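Local structure of ferulic acid esterase, AmCE1/Fae1A (Anaeromyces mucronatus, 5CXX) at residues Lys3-Arg15 with Ser259-Leu273. The protein probably hydrolyses feruloyl esters and binds ferulic acid in a pocket of its alpha/beta-hydrolase fold. Numbering follows the deposited sequence. Where two conformers were deposited one is given.
Sequences KLQISNTCPDKYR and SAGFYNFIQTTFGAL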
ATOM      1  N   LYS A   3     -15.060  -5.897  15.503  1.00 84.37           N
ATOM      2  CA  LYS A   3     -16.398  -5.690  14.900  1.00 77.74           C
ATOM      3  C   LYS A   3     -16.311  -5.475  13.385  1.00 68.87           C
ATOM      4  O   LYS A   3     -16.898  -4.539  12.844  1.00 69.66           O
ATOM      5  CB  LYS A   3     -17.098  -4.484  15.539  1.00 79.17           C
ATOM      6  CG  LYS A   3     -16.127  -3.443  16.091  1.00 80.94           C
ATOM      7  CD  LYS A   3     -16.777  -2.469  17.050  1.00 84.71           C
ATOM      8  CE  LYS A   3     -15.784  -1.411  17.545  1.00 87.79           C
ATOM      9  NZ  LYS A   3     -15.371  -0.368  16.559  1.00 89.24           N
ATOM     10  N   LEU A   4     -15.580  -6.338  12.725  1.00 84.90           N
ATOM     11  CA  LEU A   4     -15.180  -6.156  11.352  1.00 75.06           C
ATOM     12  C   LEU A   4     -16.312  -6.446  10.386  1.00 63.29           C
ATOM     13  O   LEU A   4     -16.757  -7.548  10.314  1.00 63.71           O
ATOM     14  CB  LEU A   4     -14.048  -7.144  11.131  1.00 75.68           C
ATOM     15  CG  LEU A   4     -13.391  -7.405   9.794  1.00 75.23           C
ATOM     16  CD1 LEU A   4     -12.455  -6.253   9.460  1.00 74.64           C
ATOM     17  CD2 LEU A   4     -12.624  -8.709   9.847  1.00 74.16           C
ATOM     18  N   GLN A   5     -16.770  -5.469   9.634  1.00 52.26           N
ATOM     19  CA  GLN A   5     -17.796  -5.736   8.601  1.00 47.73           C
ATOM     20  C   GLN A   5     -17.300  -5.360   7.183  1.00 36.07           C
ATOM     21  O   GLN A   5     -17.397  -4.227   6.784  1.00 43.75           O
ATOM     22  CB  GLN A   5     -19.099  -4.989   8.884  1.00 59.42           C
ATOM     23  CG  GLN A   5     -19.378  -4.711  10.348  1.00 69.01           C
ATOM     24  CD  GLN A   5     -19.049  -3.272  10.731  1.00 74.75           C
ATOM     25  OE1 GLN A   5     -17.981  -2.745  10.394  1.00 74.63           O
ATOM     26  NE2 GLN A   5     -19.966  -2.637  11.464  1.00 78.21           N
ATOM     27  N   ILE A   6     -16.745  -6.336   6.475  1.00 29.67           N
ATOM     28  CA  ILE A   6     -16.133  -6.061   5.187  1.00 24.12           C
ATOM     29  C   ILE A   6     -17.226  -5.771   4.168  1.00 23.56           C
ATOM     30  O   ILE A   6     -18.233  -6.521   4.113  1.00 27.46           O
ATOM     31  CB  ILE A   6     -15.278  -7.290   4.771  1.00 25.18           C
ATOM     32  CG1 ILE A   6     -14.188  -7.538   5.830  1.00 31.24           C
ATOM     33  CG2 ILE A   6     -14.737  -7.129   3.369  1.00 25.82           C
ATOM     34  CD1 ILE A   6     -13.183  -6.369   5.885  1.00 32.68           C
ATOM     35  N   SER A   7     -17.016  -4.716   3.374  1.00 23.93           N
ATOM     36  CA  SER A   7     -17.968  -4.414   2.322  0.58 26.61           C
ATOM     37  C   SER A   7     -17.268  -4.502   0.984  1.00 25.48           C
ATOM     38  O   SER A   7     -16.089  -4.212   0.867  1.00 28.16           O
ATOM     39  CB  SER A   7     -18.549  -3.033   2.456  0.58 30.15           C
ATOM     40  OG  SER A   7     -17.485  -2.142   2.429  0.58 28.48           O
ATOM     41  N   ASN A   8     -18.014  -4.940  -0.012  1.00 22.52           N
ATOM     42  CA  ASN A   8     -17.347  -5.177  -1.295  1.00 22.45           C
ATOM     43  C   ASN A   8     -17.310  -3.958  -2.190  1.00 26.69           C
ATOM     44  O   ASN A   8     -16.837  -4.061  -3.296  1.00 24.56           O
ATOM     45  CB  ASN A   8     -17.965  -6.353  -2.040  1.00 23.04           C
ATOM     46  CG  ASN A   8     -19.403  -6.175  -2.370  1.00 25.20           C
ATOM     47  OD1 ASN A   8     -19.976  -5.096  -2.185  1.00 27.59           O
ATOM     48  ND2 ASN A   8     -20.010  -7.237  -2.911  1.00 25.82           N
ATOM     49  N   THR A   9     -17.787  -2.834  -1.690  1.00 23.94           N
ATOM     50  CA  THR A   9     -17.598  -1.552  -2.382  0.64 23.65           C
ATOM     51  C   THR A   9     -17.386  -0.434  -1.375  1.00 24.00           C
ATOM     52  O   THR A   9     -17.682  -0.567  -0.183  1.00 26.26           O
ATOM     53  CB  THR A   9     -18.807  -1.157  -3.258  0.64 25.53           C
ATOM     54  OG1 THR A   9     -19.901  -0.829  -2.394  0.64 27.56           O
ATOM     55  CG2 THR A   9     -19.180  -2.301  -4.261  0.64 25.69           C
ATOM     56  N   CYS A  10     -16.838   0.696  -1.868  1.00 22.56           N
ATOM     57  CA  CYS A  10     -16.718   1.868  -1.033  1.00 23.47           C
ATOM     58  C   CYS A  10     -17.923   2.784  -1.345  1.00 25.43           C
ATOM     59  O   CYS A  10     -18.073   3.216  -2.481  1.00 25.39           O
ATOM     60  CB  CYS A  10     -15.404   2.609  -1.370  1.00 22.91           C
ATOM     61  SG  CYS A  10     -15.231   4.138  -0.331  1.00 23.12           S
ATOM     62  N   PRO A  11     -18.756   3.086  -0.361  1.00 24.66           N
ATOM     63  CA  PRO A  11     -19.869   4.005  -0.626  1.00 26.04           C
ATOM     64  C   PRO A  11     -19.353   5.331  -1.140  1.00 26.46           C
ATOM     65  O   PRO A  11     -18.288   5.833  -0.719  1.00 24.34           O
ATOM     66  CB  PRO A  11     -20.539   4.185   0.738  1.00 26.89           C
ATOM     67  CG  PRO A  11     -20.144   2.959   1.512  1.00 28.60           C
ATOM     68  CD  PRO A  11     -18.731   2.611   1.031  1.00 26.42           C
ATOM     69  N   ASP A  12     -20.095   5.927  -2.069  1.00 26.93           N
ATOM     70  CA  ASP A  12     -19.609   7.182  -2.619  1.00 30.21           C
ATOM     71  C   ASP A  12     -19.321   8.224  -1.565  1.00 27.21           C
ATOM     72  O   ASP A  12     -18.380   8.998  -1.698  1.00 30.77           O
ATOM     73  CB  ASP A  12     -20.614   7.743  -3.641  1.00 41.58           C
ATOM     74  CG  ASP A  12     -20.602   6.964  -4.962  1.00 52.97           C
ATOM     75  OD1 ASP A  12     -19.611   6.241  -5.259  1.00 56.83           O
ATOM     76  OD2 ASP A  12     -21.590   7.073  -5.712  1.00 57.37           O
ATOM     77  N   LYS A  13     -20.111   8.283  -0.494  1.00 30.60           N
ATOM     78  CA  LYS A  13     -19.883   9.337   0.450  1.00 31.22           C
ATOM     79  C   LYS A  13     -18.575   9.236   1.251  1.00 35.86           C
ATOM     80  O   LYS A  13     -18.143  10.237   1.835  1.00 38.09           O
ATOM     81  CB  LYS A  13     -21.059   9.462   1.408  1.00 34.89           C
ATOM     82  CG  LYS A  13     -21.212   8.280   2.299  1.00 33.47           C
ATOM     83  CD  LYS A  13     -22.411   8.460   3.270  1.00 52.34           C
ATOM     84  CE  LYS A  13     -22.652   7.178   4.039  1.00 58.60           C
ATOM     85  NZ  LYS A  13     -23.719   7.353   5.090  1.00 62.90           N
ATOM     86  N   TYR A  14     -17.918   8.073   1.294  1.00 23.25           N
ATOM     87  CA  TYR A  14     -16.659   8.011   1.993  1.00 22.33           C
ATOM     88  C   TYR A  14     -15.500   8.331   1.041  1.00 21.41           C
ATOM     89  O   TYR A  14     -14.463   8.839   1.494  1.00 21.83           O
ATOM     90  CB  TYR A  14     -16.436   6.613   2.612  1.00 22.52           C
ATOM     91  CG  TYR A  14     -17.368   6.443   3.750  1.00 22.12           C
ATOM     92  CD1 TYR A  14     -17.095   7.039   4.960  1.00 27.87           C
ATOM     93  CD2 TYR A  14     -18.539   5.685   3.593  1.00 26.52           C
ATOM     94  CE1 TYR A  14     -17.999   6.913   6.005  1.00 31.29           C
ATOM     95  CE2 TYR A  14     -19.450   5.540   4.649  1.00 31.15           C
ATOM     96  CZ  TYR A  14     -19.159   6.160   5.822  1.00 31.81           C
ATOM     97  OH  TYR A  14     -20.074   6.014   6.836  1.00 35.36           O
ATOM     98  N   ARG A  15     -15.645   8.091  -0.275  1.00 21.12           N
ATOM     99  CA  ARG A  15     -14.522   8.371  -1.178  1.00 21.69           C
ATOM    100  C   ARG A  15     -14.584   9.748  -1.831  1.00 20.54           C
ATOM    101  O   ARG A  15     -13.742  10.095  -2.654  1.00 22.43           O
ATOM    102  CB  ARG A  15     -14.416   7.299  -2.271  1.00 23.08           C
ATOM    103  CG  ARG A  15     -15.739   7.124  -3.069  1.00 20.33           C
ATOM    104  CD  ARG A  15     -15.517   6.003  -4.155  1.00 22.12           C
ATOM    105  NE  ARG A  15     -14.613   6.472  -5.236  1.00 22.63           N
ATOM    106  CZ  ARG A  15     -14.493   5.834  -6.399  1.00 23.78           C
ATOM    107  NH1 ARG A  15     -15.161   4.680  -6.578  1.00 25.11           N
ATOM    108  NH2 ARG A  15     -13.702   6.318  -7.368  1.00 23.01           N
ATOM    109  N   SER A 259     -10.704   1.985  -4.213  1.00 17.64           N
ATOM    110  CA  SER A 259     -11.403   2.660  -3.088  1.00 17.60           C
ATOM    111  C   SER A 259     -12.038   1.621  -2.162  1.00 18.04           C
ATOM    112  O   SER A 259     -12.016   1.807  -0.929  1.00 19.46           O
ATOM    113  CB  SER A 259     -12.447   3.678  -3.560  1.00 21.62           C
ATOM    114  OG  SER A 259     -13.442   3.032  -4.322  1.00 22.33           O
ATOM    115  N   ALA A 260     -12.539   0.500  -2.723  1.00 17.05           N
ATOM    116  CA  ALA A 260     -13.101  -0.523  -1.817  1.00 18.45           C
ATOM    117  C   ALA A 260     -12.016  -1.071  -0.885  1.00 18.39           C
ATOM    118  O   ALA A 260     -12.258  -1.300   0.333  1.00 19.83           O
ATOM    119  CB  ALA A 260     -13.744  -1.675  -2.618  1.00 18.70           C
ATOM    120  N   GLY A 261     -10.818  -1.285  -1.443  1.00 18.93           N
ATOM    121  CA  GLY A 261      -9.737  -1.822  -0.633  1.00 21.24           C
ATOM    122  C   GLY A 261      -9.330  -0.838   0.474  1.00 18.13           C
ATOM    123  O   GLY A 261      -9.218  -1.190   1.627  1.00 19.24           O
ATOM    124  N   PHE A 262      -9.087   0.415   0.079  1.00 17.28           N
ATOM    125  CA  PHE A 262      -8.613   1.398   1.060  1.00 16.73           C
ATOM    126  C   PHE A 262      -9.644   1.692   2.140  1.00 17.75           C
ATOM    127  O   PHE A 262      -9.332   1.861   3.342  1.00 19.54           O
ATOM    128  CB  PHE A 262      -8.251   2.684   0.314  1.00 17.72           C
ATOM    129  CG  PHE A 262      -7.345   3.616   1.085  1.00 16.85           C
ATOM    130  CD1 PHE A 262      -6.119   3.163   1.622  1.00 17.47           C
ATOM    131  CD2 PHE A 262      -7.674   4.978   1.174  1.00 16.80           C
ATOM    132  CE1 PHE A 262      -5.260   4.049   2.307  1.00 16.31           C
ATOM    133  CE2 PHE A 262      -6.816   5.860   1.842  1.00 16.48           C
ATOM    134  CZ  PHE A 262      -5.620   5.404   2.389  1.00 16.49           C
ATOM    135  N   TYR A 263     -10.920   1.760   1.734  1.00 17.89           N
ATOM    136  CA  TYR A 263     -12.020   1.958   2.690  1.00 20.78           C
ATOM    137  C   TYR A 263     -12.061   0.854   3.748  1.00 19.09           C
ATOM    138  O   TYR A 263     -12.154   1.146   4.960  1.00 19.87           O
ATOM    139  CB  TYR A 263     -13.341   1.986   1.898  1.00 19.68           C
ATOM    140  CG  TYR A 263     -14.615   1.997   2.726  1.00 21.02           C
ATOM    141  CD1 TYR A 263     -14.964   3.102   3.504  1.00 21.56           C
ATOM    142  CD2 TYR A 263     -15.494   0.888   2.698  1.00 22.21           C
ATOM    143  CE1 TYR A 263     -16.143   3.150   4.222  1.00 23.46           C
ATOM    144  CE2 TYR A 263     -16.702   0.933   3.426  1.00 23.97           C
ATOM    145  CZ  TYR A 263     -17.005   2.065   4.183  1.00 26.63           C
ATOM    146  OH  TYR A 263     -18.197   2.102   4.878  1.00 29.35           O
ATOM    147  N   ASN A 264     -12.017  -0.423   3.323  1.00 18.81           N
ATOM    148  CA  ASN A 264     -11.983  -1.467   4.351  1.00 18.65           C
ATOM    149  C   ASN A 264     -10.683  -1.468   5.152  1.00 18.27           C
ATOM    150  O   ASN A 264     -10.698  -1.670   6.385  1.00 21.43           O
ATOM    151  CB  ASN A 264     -12.203  -2.818   3.654  1.00 20.95           C
ATOM    152  CG  ASN A 264     -13.647  -3.046   3.286  1.00 21.89           C
ATOM    153  OD1 ASN A 264     -14.450  -3.420   4.153  1.00 22.31           O
ATOM    154  ND2 ASN A 264     -13.985  -2.837   2.017  1.00 21.72           N
ATOM    155  N   PHE A 265      -9.559  -1.221   4.487  1.00 18.85           N
ATOM    156  CA  PHE A 265      -8.297  -1.251   5.186  1.00 18.71           C
ATOM    157  C   PHE A 265      -8.191  -0.214   6.301  1.00 18.49           C
ATOM    158  O   PHE A 265      -7.743  -0.493   7.412  1.00 20.58           O
ATOM    159  CB  PHE A 265      -7.182  -1.079   4.151  1.00 19.04           C
ATOM    160  CG  PHE A 265      -5.761  -1.187   4.707  1.00 17.15           C
ATOM    161  CD1 PHE A 265      -5.304  -2.398   5.274  1.00 18.25           C
ATOM    162  CD2 PHE A 265      -4.915  -0.096   4.633  1.00 17.77           C
ATOM    163  CE1 PHE A 265      -3.959  -2.492   5.729  1.00 18.04           C
ATOM    164  CE2 PHE A 265      -3.605  -0.163   5.125  1.00 18.17           C
ATOM    165  CZ  PHE A 265      -3.126  -1.353   5.651  1.00 19.34           C
ATOM    166  N   ILE A 266      -8.586   1.028   5.988  1.00 19.36           N
ATOM    167  CA  ILE A 266      -8.386   2.126   6.953  1.00 18.23           C
ATOM    168  C   ILE A 266      -9.331   1.995   8.151  1.00 22.24           C
ATOM    169  O   ILE A 266      -9.090   2.534   9.224  1.00 24.17           O
ATOM    170  CB  ILE A 266      -8.549   3.488   6.213  1.00 19.61           C
ATOM    171  CG1 ILE A 266      -7.380   3.662   5.234  1.00 19.78           C
ATOM    172  CG2 ILE A 266      -8.596   4.688   7.224  1.00 21.84           C
ATOM    173  CD1 ILE A 266      -5.976   3.833   5.866  1.00 19.04           C
ATOM    174  N   GLN A 267     -10.416   1.232   7.965  1.00 20.26           N
ATOM    175  CA  GLN A 267     -11.250   0.913   9.109  1.00 22.60           C
ATOM    176  C   GLN A 267     -10.562  -0.014  10.113  1.00 24.12           C
ATOM    177  O   GLN A 267     -11.040  -0.146  11.255  1.00 25.25           O
ATOM    178  CB  GLN A 267     -12.538   0.236   8.646  1.00 21.93           C
ATOM    179  CG  GLN A 267     -13.530   1.220   8.076  1.00 23.98           C
ATOM    180  CD  GLN A 267     -14.759   0.517   7.590  1.00 26.06           C
ATOM    181  OE1 GLN A 267     -15.610   0.084   8.391  1.00 27.60           O
ATOM    182  NE2 GLN A 267     -14.855   0.329   6.288  1.00 24.12           N
ATOM    183  N   THR A 268      -9.490  -0.676   9.692  1.00 23.59           N
ATOM    184  CA  THR A 268      -8.829  -1.637  10.600  1.00 23.44           C
ATOM    185  C   THR A 268      -7.524  -1.110  11.195  1.00 24.33           C
ATOM    186  O   THR A 268      -7.002  -1.676  12.155  1.00 27.87           O
ATOM    187  CB  THR A 268      -8.494  -2.949   9.898  1.00 23.34           C
ATOM    188  OG1 THR A 268      -7.370  -2.780   9.025  1.00 24.31           O
ATOM    189  CG2 THR A 268      -9.702  -3.538   9.163  1.00 27.10           C
ATOM    190  N   THR A 269      -6.964  -0.070  10.599  1.00 23.13           N
ATOM    191  CA  THR A 269      -5.595   0.274  10.984  1.00 23.08           C
ATOM    192  C   THR A 269      -5.526   0.928  12.356  1.00 26.11           C
ATOM    193  O   THR A 269      -6.432   1.684  12.774  1.00 24.91           O
ATOM    194  CB  THR A 269      -4.934   1.205   9.933  1.00 24.08           C
ATOM    195  OG1 THR A 269      -5.849   2.231   9.538  1.00 23.29           O
ATOM    196  CG2 THR A 269      -4.572   0.407   8.666  1.00 22.96           C
ATOM    197  N   PHE A 270      -4.414   0.669  13.058  1.00 23.72           N
ATOM    198  CA  PHE A 270      -4.052   1.390  14.273  1.00 21.78           C
ATOM    199  C   PHE A 270      -5.087   1.275  15.391  1.00 24.94           C
ATOM    200  O   PHE A 270      -5.290   2.207  16.150  1.00 27.16           O
ATOM    201  CB  PHE A 270      -3.806   2.863  13.953  1.00 22.37           C
ATOM    202  CG  PHE A 270      -2.974   3.062  12.705  1.00 23.25           C
ATOM    203  CD1 PHE A 270      -1.802   2.369  12.512  1.00 21.99           C
ATOM    204  CD2 PHE A 270      -3.380   3.979  11.746  1.00 21.21           C
ATOM    205  CE1 PHE A 270      -1.048   2.557  11.323  1.00 22.14           C
ATOM    206  CE2 PHE A 270      -2.613   4.223  10.568  1.00 22.71           C
ATOM    207  CZ  PHE A 270      -1.442   3.488  10.363  1.00 23.53           C
ATOM    208  N   GLY A 271      -5.685   0.103  15.511  1.00 28.52           N
ATOM    209  CA  GLY A 271      -6.577  -0.141  16.618  1.00 31.44           C
ATOM    210  C   GLY A 271      -7.942   0.526  16.507  1.00 33.99           C
ATOM    211  O   GLY A 271      -8.657   0.628  17.507  1.00 35.21           O
ATOM    212  N   ALA A 272      -8.326   0.952  15.305  1.00 30.00           N
ATOM    213  CA  ALA A 272      -9.612   1.653  15.110  1.00 32.91           C
ATOM    214  C   ALA A 272     -10.813   0.840  15.520  1.00 37.60           C
ATOM    215  O   ALA A 272     -11.842   1.427  15.856  1.00 37.09           O
ATOM    216  CB  ALA A 272      -9.772   2.074  13.613  1.00 29.89           C
ATOM    217  N   LEU A 273     -10.695  -0.488  15.480  1.00 34.84           N
ATOM    218  CA  LEU A 273     -11.786  -1.351  15.915  1.00 37.34           C
ATOM    219  C   LEU A 273     -11.711  -1.610  17.414  1.00 43.70           C
ATOM    220  O   LEU A 273     -12.583  -2.308  17.945  1.00 49.68           O
ATOM    221  CB  LEU A 273     -11.756  -2.671  15.153  1.00 36.30           C
ATOM    222  CG  LEU A 273     -11.914  -2.497  13.629  1.00 31.38           C
ATOM    223  CD1 LEU A 273     -11.618  -3.807  12.948  1.00 38.78           C
ATOM    224  CD2 LEU A 273     -13.339  -2.026  13.307  1.00 36.29           C
TER
HETATM  225  O   HOH W   1     -16.752  -1.833   5.437  1.00 29.43           O
HETATM  226  O   HOH W   2     -15.896   0.615  -4.646  1.00 25.58           O
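Asn264 and Ser7 show how one side-chain amide can hold an extended chain end against a helix. The Asn264 amide meets both backbone polar groups of Ser7: OD1 accepts from Ser7 N at 3.0 Å, nearly straight at 163°, while ND2 gives a hydrogen to Ser7 O at 2.8 Å, in the carbonyl plane and on a lone pair. A second bond from ND2, to Ala260 O one turn back, helps to fix the rotation of the amide, since three bonds within the protein now grip it. A water joins this grip, donating to Asn264 OD1 and Gln5 O and accepting from Gln267 NE2 and, in the conformer described, from Ser7 OG.

Packing is tightest around Tyr263. Its CG lies anti to the backbone N (chi1 172°), which carries the ring out from the helix into the fold of residues 7-14. Pro11 CD sits over one face of the Tyr263 ring in a CH-pi contact, 3.8 Å from the ring centroid; Gln267 NE2 lies above the opposite face, and Ser7 OG, in that same conformer, meets the edge in plane, 3.3 Å from Tyr263 CE2. Cys10 SG approaches obliquely, 3.6 Å from Tyr263 CB. Tyr263 CE1 lies over one face of the Tyr14 ring, 3.5 Å from Tyr14 CD2, with the two ring planes 37° apart. The hydroxyls of these two buried tyrosines find partners beyond the two segments, Tyr263 OH with Arg90 and Tyr14 OH with Glu88.

The other end is loose and largely solvent-facing. Leu4 CD1 touches Thr268 CG2 at 3.9 Å, and the side chain of poorly ordered Lys3 slides past that of Leu273, the two pointing opposite ways and joined by no hydrogen bond.

Ile6 and Asn264 also touch Phe246 of outermost strand 244-248. The N-terminal segment thus packs along the last helix, 255-266, beside the edge of the central sheet of an alpha/beta-hydrolase fold, bringing the two chain ends together.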